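Local atomic coordinates of glycerate dehydrogenase (Bacillus sp. 5mfcol3.1, PDB entry 6P2I), a protein that probably reduces acyclic imino acids with NADPH, as an asymmetric imine reductase of the D-2-hydroxyacid dehydrogenase family. Residues Lys8-Leu12 against Phe26-Tyr30; Leu66-Ile70 against Asn293-Tyr297. All coordinates share one frame; numbering follows the deposited sequence.

Both interactions belong to the five-stranded parallel sheet near the N-terminus. They are built in series along the chain. Interaction 1 lies within one early sequence region and joins the loop after strand 2-5 to edge strand 25-28. Interaction 2 comes later and brings helix 280-298, from near the C-terminus, onto strand 68-71. Their centres are about 16 Å apart, and their nearest atoms are about 6 Å apart without touching. Helices 14-23 and 280-298 connect them: I17 and M287 pack on L12, while I20 packs on I294. Interaction 1 is nearer the bound D-arginine. Together they pack an early loop and a late helix onto the same sheet.

Interaction 1: residues Lys8-Leu12 against Phe26-Tyr30; sequences KPTYL and FEVFY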
ATOM      1  N   LYS A   8     -18.526  22.295  12.780  1.00 25.17           N
ATOM      2  CA  LYS A   8     -18.565  20.962  13.386  1.00 22.44           C
ATOM      3  C   LYS A   8     -17.202  20.283  13.411  1.00 22.86           C
ATOM      4  O   LYS A   8     -16.657  19.940  12.353  1.00 23.01           O
ATOM      5  CB  LYS A   8     -19.565  20.078  12.633  1.00 25.76           C
ATOM      6  CG  LYS A   8     -19.794  18.711  13.243  1.00 31.76           C
ATOM      7  CD  LYS A   8     -21.009  18.039  12.617  1.00 42.56           C
ATOM      8  CE  LYS A   8     -20.696  17.495  11.230  1.00 61.53           C
ATOM      9  NZ  LYS A   8     -20.299  16.054  11.242  1.00 67.52           N
ATOM     10  N   PRO A   9     -16.619  20.057  14.585  1.00 20.99           N
ATOM     11  CA  PRO A   9     -15.299  19.419  14.620  1.00 17.65           C
ATOM     12  C   PRO A   9     -15.397  17.950  14.250  1.00 21.52           C
ATOM     13  O   PRO A   9     -16.311  17.240  14.681  1.00 21.48           O
ATOM     14  CB  PRO A   9     -14.838  19.588  16.074  1.00 22.06           C
ATOM     15  CG  PRO A   9     -15.805  20.587  16.694  1.00 28.84           C
ATOM     16  CD  PRO A   9     -17.084  20.466  15.923  1.00 26.66           C
ATOM     17  N   THR A  10     -14.439  17.497  13.444  1.00 20.82           N
ATOM     18  CA  THR A  10     -14.296  16.060  13.254  1.00 23.72           C
ATOM     19  C   THR A  10     -13.917  15.391  14.562  1.00 21.80           C
ATOM     20  O   THR A  10     -14.468  14.338  14.920  1.00 20.85           O
ATOM     21  CB  THR A  10     -13.242  15.772  12.200  1.00 21.29           C
ATOM     22  OG1 THR A  10     -13.744  16.163  10.920  1.00 20.50           O
ATOM     23  CG2 THR A  10     -12.905  14.270  12.203  1.00 18.70           C
ATOM     24  N   TYR A  11     -13.010  16.015  15.308  1.00 20.12           N
ATOM     25  CA  TYR A  11     -12.453  15.427  16.520  1.00 21.77           C
ATOM     26  C   TYR A  11     -12.210  16.539  17.526  1.00 23.58           C
ATOM     27  O   TYR A  11     -11.517  17.513  17.220  1.00 22.84           O
ATOM     28  CB  TYR A  11     -11.156  14.672  16.193  1.00 19.16           C
ATOM     29  CG  TYR A  11     -10.540  13.939  17.359  1.00 19.69           C
ATOM     30  CD1 TYR A  11     -11.234  12.930  18.015  1.00 21.04           C
ATOM     31  CD2 TYR A  11      -9.256  14.250  17.797  1.00 21.08           C
ATOM     32  CE1 TYR A  11     -10.673  12.252  19.090  1.00 21.59           C
ATOM     33  CE2 TYR A  11      -8.683  13.576  18.865  1.00 22.09           C
ATOM     34  CZ  TYR A  11      -9.391  12.581  19.503  1.00 24.27           C
ATOM     35  OH  TYR A  11      -8.828  11.904  20.559  1.00 23.89           O
ATOM     36  N   LEU A  12     -12.807  16.410  18.710  1.00 23.66           N
ATOM     37  CA  LEU A  12     -12.650  17.393  19.778  1.00 21.07           C
ATOM     38  C   LEU A  12     -13.023  16.700  21.078  1.00 21.44           C
ATOM     39  O   LEU A  12     -14.125  16.885  21.613  1.00 23.71           O
ATOM     40  CB  LEU A  12     -13.498  18.645  19.536  1.00 21.27           C
ATOM     41  CG  LEU A  12     -13.105  19.840  20.426  1.00 20.83           C
ATOM     42  CD1 LEU A  12     -11.771  20.468  19.976  1.00 22.15           C
ATOM     43  CD2 LEU A  12     -14.218  20.894  20.462  1.00 24.20           C
ATOM     44  N   PHE A  26     -14.776  28.963  26.056  1.00 26.92           N
ATOM     45  CA  PHE A  26     -14.732  28.145  24.853  1.00 26.74           C
ATOM     46  C   PHE A  26     -16.145  27.745  24.455  1.00 26.05           C
ATOM     47  O   PHE A  26     -16.911  27.239  25.285  1.00 29.69           O
ATOM     48  CB  PHE A  26     -13.866  26.905  25.102  1.00 23.31           C
ATOM     49  CG  PHE A  26     -13.587  26.076  23.871  1.00 25.96           C
ATOM     50  CD1 PHE A  26     -13.414  26.668  22.629  1.00 25.50           C
ATOM     51  CD2 PHE A  26     -13.473  24.695  23.972  1.00 30.32           C
ATOM     52  CE1 PHE A  26     -13.154  25.895  21.502  1.00 22.92           C
ATOM     53  CE2 PHE A  26     -13.200  23.912  22.860  1.00 25.84           C
ATOM     54  CZ  PHE A  26     -13.034  24.506  21.620  1.00 25.28           C
ATOM     55  N   GLU A  27     -16.502  28.001  23.198  1.00 23.52           N
ATOM     56  CA  GLU A  27     -17.800  27.608  22.663  1.00 23.12           C
ATOM     57  C   GLU A  27     -17.574  26.831  21.379  1.00 25.44           C
ATOM     58  O   GLU A  27     -16.747  27.220  20.557  1.00 24.93           O
ATOM     59  CB  GLU A  27     -18.702  28.812  22.381  1.00 27.78           C
ATOM     60  CG  GLU A  27     -20.085  28.428  21.841  1.00 28.79           C
ATOM     61  CD  GLU A  27     -21.043  29.610  21.771  1.00 39.25           C
ATOM     62  OE1 GLU A  27     -20.580  30.770  21.661  1.00 37.83           O
ATOM     63  OE2 GLU A  27     -22.267  29.374  21.842  1.00 36.69           O
ATOM     64  N   VAL A  28     -18.307  25.735  21.213  1.00 26.23           N
ATOM     65  CA  VAL A  28     -18.170  24.862  20.056  1.00 23.66           C
ATOM     66  C   VAL A  28     -19.533  24.718  19.405  1.00 24.82           C
ATOM     67  O   VAL A  28     -20.526  24.467  20.094  1.00 30.10           O
ATOM     68  CB  VAL A  28     -17.628  23.482  20.457  1.00 23.46           C
ATOM     69  CG1 VAL A  28     -17.404  22.621  19.217  1.00 22.55           C
ATOM     70  CG2 VAL A  28     -16.353  23.633  21.251  1.00 35.99           C
ATOM     71  N   PHE A  29     -19.576  24.852  18.082  1.00 24.30           N
ATOM     72  CA  PHE A  29     -20.796  24.675  17.304  1.00 26.96           C
ATOM     73  C   PHE A  29     -20.703  23.383  16.513  1.00 29.00           C
ATOM     74  O   PHE A  29     -19.761  23.194  15.738  1.00 30.88           O
ATOM     75  CB  PHE A  29     -21.023  25.844  16.351  1.00 24.18           C
ATOM     76  CG  PHE A  29     -21.398  27.116  17.051  1.00 25.57           C
ATOM     77  CD1 PHE A  29     -22.729  27.420  17.292  1.00 28.46           C
ATOM     78  CD2 PHE A  29     -20.423  28.004  17.468  1.00 26.33           C
ATOM     79  CE1 PHE A  29     -23.088  28.596  17.939  1.00 28.72           C
ATOM     80  CE2 PHE A  29     -20.771  29.182  18.114  1.00 27.43           C
ATOM     81  CZ  PHE A  29     -22.109  29.478  18.349  1.00 32.21           C
ATOM     82  N   TYR A  30     -21.691  22.514  16.684  1.00 24.10           N
ATOM     83  CA  TYR A  30     -21.663  21.221  15.999  1.00 28.29           C
ATOM     84  C   TYR A  30     -22.556  21.239  14.764  1.00 34.59           C
ATOM     85  O   TYR A  30     -23.440  20.406  14.591  1.00 37.47           O
ATOM     86  CB  TYR A  30     -22.060  20.114  16.964  1.00 27.44           C
ATOM     87  CG  TYR A  30     -21.084  19.958  18.110  1.00 26.24           C
ATOM     88  CD1 TYR A  30     -21.217  20.708  19.280  1.00 24.77           C
ATOM     89  CD2 TYR A  30     -20.019  19.078  18.011  1.00 29.79           C
ATOM     90  CE1 TYR A  30     -20.314  20.561  20.325  1.00 27.65           C
ATOM     91  CE2 TYR A  30     -19.116  18.934  19.038  1.00 28.08           C
ATOM     92  CZ  TYR A  30     -19.268  19.664  20.190  1.00 28.00           C
ATOM     93  OH  TYR A  30     -18.354  19.500  21.211  1.00 31.40           O
TER
HETATM   94  O   HOH W   1     -16.711  17.225  20.696  1.00 31.78           O
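In the beta-alpha-beta crossover from strand 2-5 through helix 14-23 to strand 25-28, P9 and L12 of the first loop pack on V28 of the second strand. V28 CG1 meets both P9 and L12, and CG2 meets L12. P9 CG lies 3.6 Å from V28 CG1, and L12 CD2 comes tip to tip with V28 CG2 at 3.6 Å. With CG of L12 anti to the backbone N (chi1 -165°), chi2 of 73° presents CD2 to the strand. The same methyl also reaches CZ of F26 at 4.0 Å. P9 CD meets Y30 CD2 at 3.9 Å, the two side chains nearly perpendicular. V28 CG1 lies over one face of the Y30 ring, toward its rim. A water bridges the L12 carbonyl and the Y30 hydroxyl. It donates to L12 O at 2.8 Å and lies in the plane of the Y30 ring, at its edge. At the loop start K8 CA makes a CH-O contact with F29 O at 3.5 Å. K8 lays CB, CG and CD along the Y30 backbone, with CD 3.9 Å from Y30 O. A serine in place of K8 would probably leave the Y30 carbonyl without the CG and CD methylenes that lie along it. The loop lies near the bound D-arginine: T10 OG1 hydrogen-bonds E51, a pocket residue, and the P9 side chain is about 7 Å from that ligand. A loop at the C-terminal end of a parallel strand, leading into the next helix near a ligand pocket, is typical of alpha/beta folds.

Interaction 2: residues Leu66-Ile70 against Asn293-Tyr297; sequences LKYLI and NIESY
Y68 and Y297 both hold CG anti to the backbone N (chi1 -174° and 177°), which extends the two rings from strand and helix so that they overlap. They form an offset stack, with centroids 4.2 Å apart and planes at 10°. The two side chains run antiparallel, each ring lying alongside the other's CB. CE2 of Y68 therefore lies near the Y297 CB, while Y68 CB sits over the face of the Y297 ring, 3.9 Å from its centroid, as a CH-pi contact. I70 CG1 sits over the opposite face of the Y68 ring, toward the rim, so that ring has a neighbour on each face. I70 also reaches the helix: its CD1 meets I294 CG1 at 3.8 Å, the two side chains standing roughly square to each other.

The hydroxyl of Y68 ends beside N293, with OH 3.5 Å from N293 CB. The amide plane of N293 stands nearly perpendicular to the ring. A water bonds to Y68 OH at 2.8 Å and donates to N293 O, which also accepts the helical bond from Y297 N at 3.0 Å. Y68 OH has a further partner in S92 OG. These bonds hold the hydroxyl, and with the stack they probably limit the ring's movement. The N293 amide is itself held by N93 and N304, through ND2 and OD1 respectively. At the far end, Y297 OH lies 3.5 Å from K67 CB. A second water donates to K67 O and makes a weak bond to Y297 OH, in the plane of that ring. K67 NZ turns away to E88 O.

Helix segment 293-297 runs roughly antiparallel to strand segment 68-70, their axes 10.5 Å apart. M90 of strand 90-92 touches both tyrosines, and I20 and Y23 of helix 14-23 pack on I294.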
ATOM      1  N   LEU A  66     -12.892  39.998  16.264  1.00 29.06           N
ATOM      2  CA  LEU A  66     -11.976  38.881  16.022  1.00 26.63           C
ATOM      3  C   LEU A  66     -10.534  39.349  15.849  1.00 27.99           C
ATOM      4  O   LEU A  66     -10.258  40.268  15.078  1.00 28.28           O
ATOM      5  CB  LEU A  66     -12.426  38.118  14.770  1.00 22.84           C
ATOM      6  CG  LEU A  66     -11.574  36.907  14.377  1.00 24.05           C
ATOM      7  CD1 LEU A  66     -11.671  35.841  15.455  1.00 27.27           C
ATOM      8  CD2 LEU A  66     -12.021  36.379  13.025  1.00 27.53           C
ATOM      9  N   LYS A  67      -9.603  38.685  16.544  1.00 27.42           N
ATOM     10  CA  LYS A  67      -8.192  39.017  16.411  1.00 27.01           C
ATOM     11  C   LYS A  67      -7.330  37.873  15.902  1.00 28.59           C
ATOM     12  O   LYS A  67      -6.249  38.140  15.366  1.00 29.87           O
ATOM     13  CB  LYS A  67      -7.615  39.494  17.753  1.00 30.05           C
ATOM     14  CG  LYS A  67      -8.135  40.860  18.214  1.00 37.59           C
ATOM     15  CD  LYS A  67      -7.936  41.914  17.138  1.00 45.83           C
ATOM     16  CE  LYS A  67      -6.454  42.192  16.916  1.00 61.28           C
ATOM     17  NZ  LYS A  67      -6.210  43.073  15.739  1.00 67.42           N
ATOM     18  N   TYR A  68      -7.774  36.624  16.032  1.00 27.33           N
ATOM     19  CA  TYR A  68      -6.925  35.468  15.751  1.00 24.85           C
ATOM     20  C   TYR A  68      -7.789  34.327  15.241  1.00 21.12           C
ATOM     21  O   TYR A  68      -8.764  33.938  15.900  1.00 24.74           O
ATOM     22  CB  TYR A  68      -6.160  35.049  17.004  1.00 22.43           C
ATOM     23  CG  TYR A  68      -5.132  33.938  16.807  1.00 26.57           C
ATOM     24  CD1 TYR A  68      -4.370  33.837  15.640  1.00 23.90           C
ATOM     25  CD2 TYR A  68      -4.912  33.011  17.811  1.00 21.52           C
ATOM     26  CE1 TYR A  68      -3.416  32.802  15.493  1.00 24.82           C
ATOM     27  CE2 TYR A  68      -3.978  32.009  17.679  1.00 21.62           C
ATOM     28  CZ  TYR A  68      -3.236  31.904  16.532  1.00 24.50           C
ATOM     29  OH  TYR A  68      -2.314  30.877  16.454  1.00 23.92           O
ATOM     30  N   LEU A  69      -7.441  33.814  14.063  1.00 24.18           N
ATOM     31  CA  LEU A  69      -8.135  32.698  13.436  1.00 21.87           C
ATOM     32  C   LEU A  69      -7.168  31.538  13.298  1.00 21.21           C
ATOM     33  O   LEU A  69      -6.054  31.718  12.794  1.00 24.81           O
ATOM     34  CB  LEU A  69      -8.678  33.088  12.062  1.00 24.32           C
ATOM     35  CG  LEU A  69      -9.369  31.986  11.260  1.00 24.70           C
ATOM     36  CD1 LEU A  69     -10.642  31.541  11.956  1.00 22.56           C
ATOM     37  CD2 LEU A  69      -9.682  32.470   9.852  1.00 29.56           C
ATOM     38  N   ILE A  70      -7.598  30.359  13.742  1.00 19.05           N
ATOM     39  CA  ILE A  70      -6.836  29.121  13.613  1.00 19.77           C
ATOM     40  C   ILE A  70      -7.609  28.194  12.691  1.00 24.65           C
ATOM     41  O   ILE A  70      -8.780  27.892  12.959  1.00 22.96           O
ATOM     42  CB  ILE A  70      -6.615  28.450  14.976  1.00 20.71           C
ATOM     43  CG1 ILE A  70      -5.857  29.385  15.923  1.00 23.76           C
ATOM     44  CG2 ILE A  70      -5.922  27.080  14.801  1.00 18.02           C
ATOM     45  CD1 ILE A  70      -5.968  28.980  17.378  1.00 23.97           C
ATOM     46  N   ASN A 293      -1.140  26.469  19.388  1.00 21.06           N
ATOM     47  CA  ASN A 293      -1.479  27.754  18.781  1.00 21.23           C
ATOM     48  C   ASN A 293      -2.099  28.699  19.801  1.00 23.41           C
ATOM     49  O   ASN A 293      -1.733  29.882  19.874  1.00 23.42           O
ATOM     50  CB  ASN A 293      -2.427  27.543  17.603  1.00 22.02           C
ATOM     51  CG  ASN A 293      -1.699  27.076  16.360  1.00 23.11           C
ATOM     52  OD1 ASN A 293      -0.508  27.348  16.196  1.00 23.24           O
ATOM     53  ND2 ASN A 293      -2.407  26.376  15.476  1.00 21.25           N
ATOM     54  N   ILE A 294      -3.059  28.200  20.585  1.00 23.24           N
ATOM     55  CA  ILE A 294      -3.751  29.054  21.553  1.00 22.04           C
ATOM     56  C   ILE A 294      -2.787  29.524  22.633  1.00 22.54           C
ATOM     57  O   ILE A 294      -2.702  30.721  22.940  1.00 24.74           O
ATOM     58  CB  ILE A 294      -4.951  28.305  22.160  1.00 21.22           C
ATOM     59  CG1 ILE A 294      -5.995  28.036  21.065  1.00 23.88           C
ATOM     60  CG2 ILE A 294      -5.526  29.089  23.329  1.00 20.50           C
ATOM     61  CD1 ILE A 294      -7.096  27.056  21.465  1.00 24.98           C
ATOM     62  N   GLU A 295      -2.051  28.586  23.234  1.00 21.31           N
ATOM     63  CA  GLU A 295      -1.127  28.943  24.305  1.00 24.54           C
ATOM     64  C   GLU A 295      -0.094  29.955  23.824  1.00 24.39           C
ATOM     65  O   GLU A 295       0.171  30.960  24.497  1.00 26.84           O
ATOM     66  CB  GLU A 295      -0.434  27.683  24.839  1.00 23.19           C
ATOM     67  N   SER A 296       0.495  29.708  22.649  1.00 23.90           N
ATOM     68  CA  SER A 296       1.565  30.572  22.160  1.00 26.43           C
ATOM     69  C   SER A 296       1.042  31.963  21.837  1.00 25.55           C
ATOM     70  O   SER A 296       1.740  32.961  22.045  1.00 26.26           O
ATOM     71  CB  SER A 296       2.219  29.951  20.924  1.00 26.51           C
ATOM     72  OG  SER A 296       2.837  28.714  21.245  1.00 29.21           O
ATOM     73  N   TYR A 297      -0.185  32.046  21.326  1.00 23.78           N
ATOM     74  CA  TYR A 297      -0.775  33.350  21.056  1.00 26.74           C
ATOM     75  C   TYR A 297      -1.005  34.115  22.349  1.00 23.26           C
ATOM     76  O   TYR A 297      -0.697  35.309  22.441  1.00 27.23           O
ATOM     77  CB  TYR A 297      -2.087  33.174  20.296  1.00 25.14           C
ATOM     78  CG  TYR A 297      -2.821  34.453  20.023  1.00 25.37           C
ATOM     79  CD1 TYR A 297      -2.520  35.231  18.914  1.00 26.06           C
ATOM     80  CD2 TYR A 297      -3.836  34.886  20.874  1.00 29.45           C
ATOM     81  CE1 TYR A 297      -3.213  36.416  18.663  1.00 31.03           C
ATOM     82  CE2 TYR A 297      -4.515  36.059  20.631  1.00 31.79           C
ATOM     83  CZ  TYR A 297      -4.202  36.820  19.525  1.00 36.07           C
ATOM     84  OH  TYR A 297      -4.896  37.995  19.284  1.00 37.86           O
TER
HETATM   85  O   HOH W   2      -3.869  39.635  16.608  1.00 47.46           O
HETATM   86  O   HOH W   3       0.050  30.864  18.016  1.00 26.09           O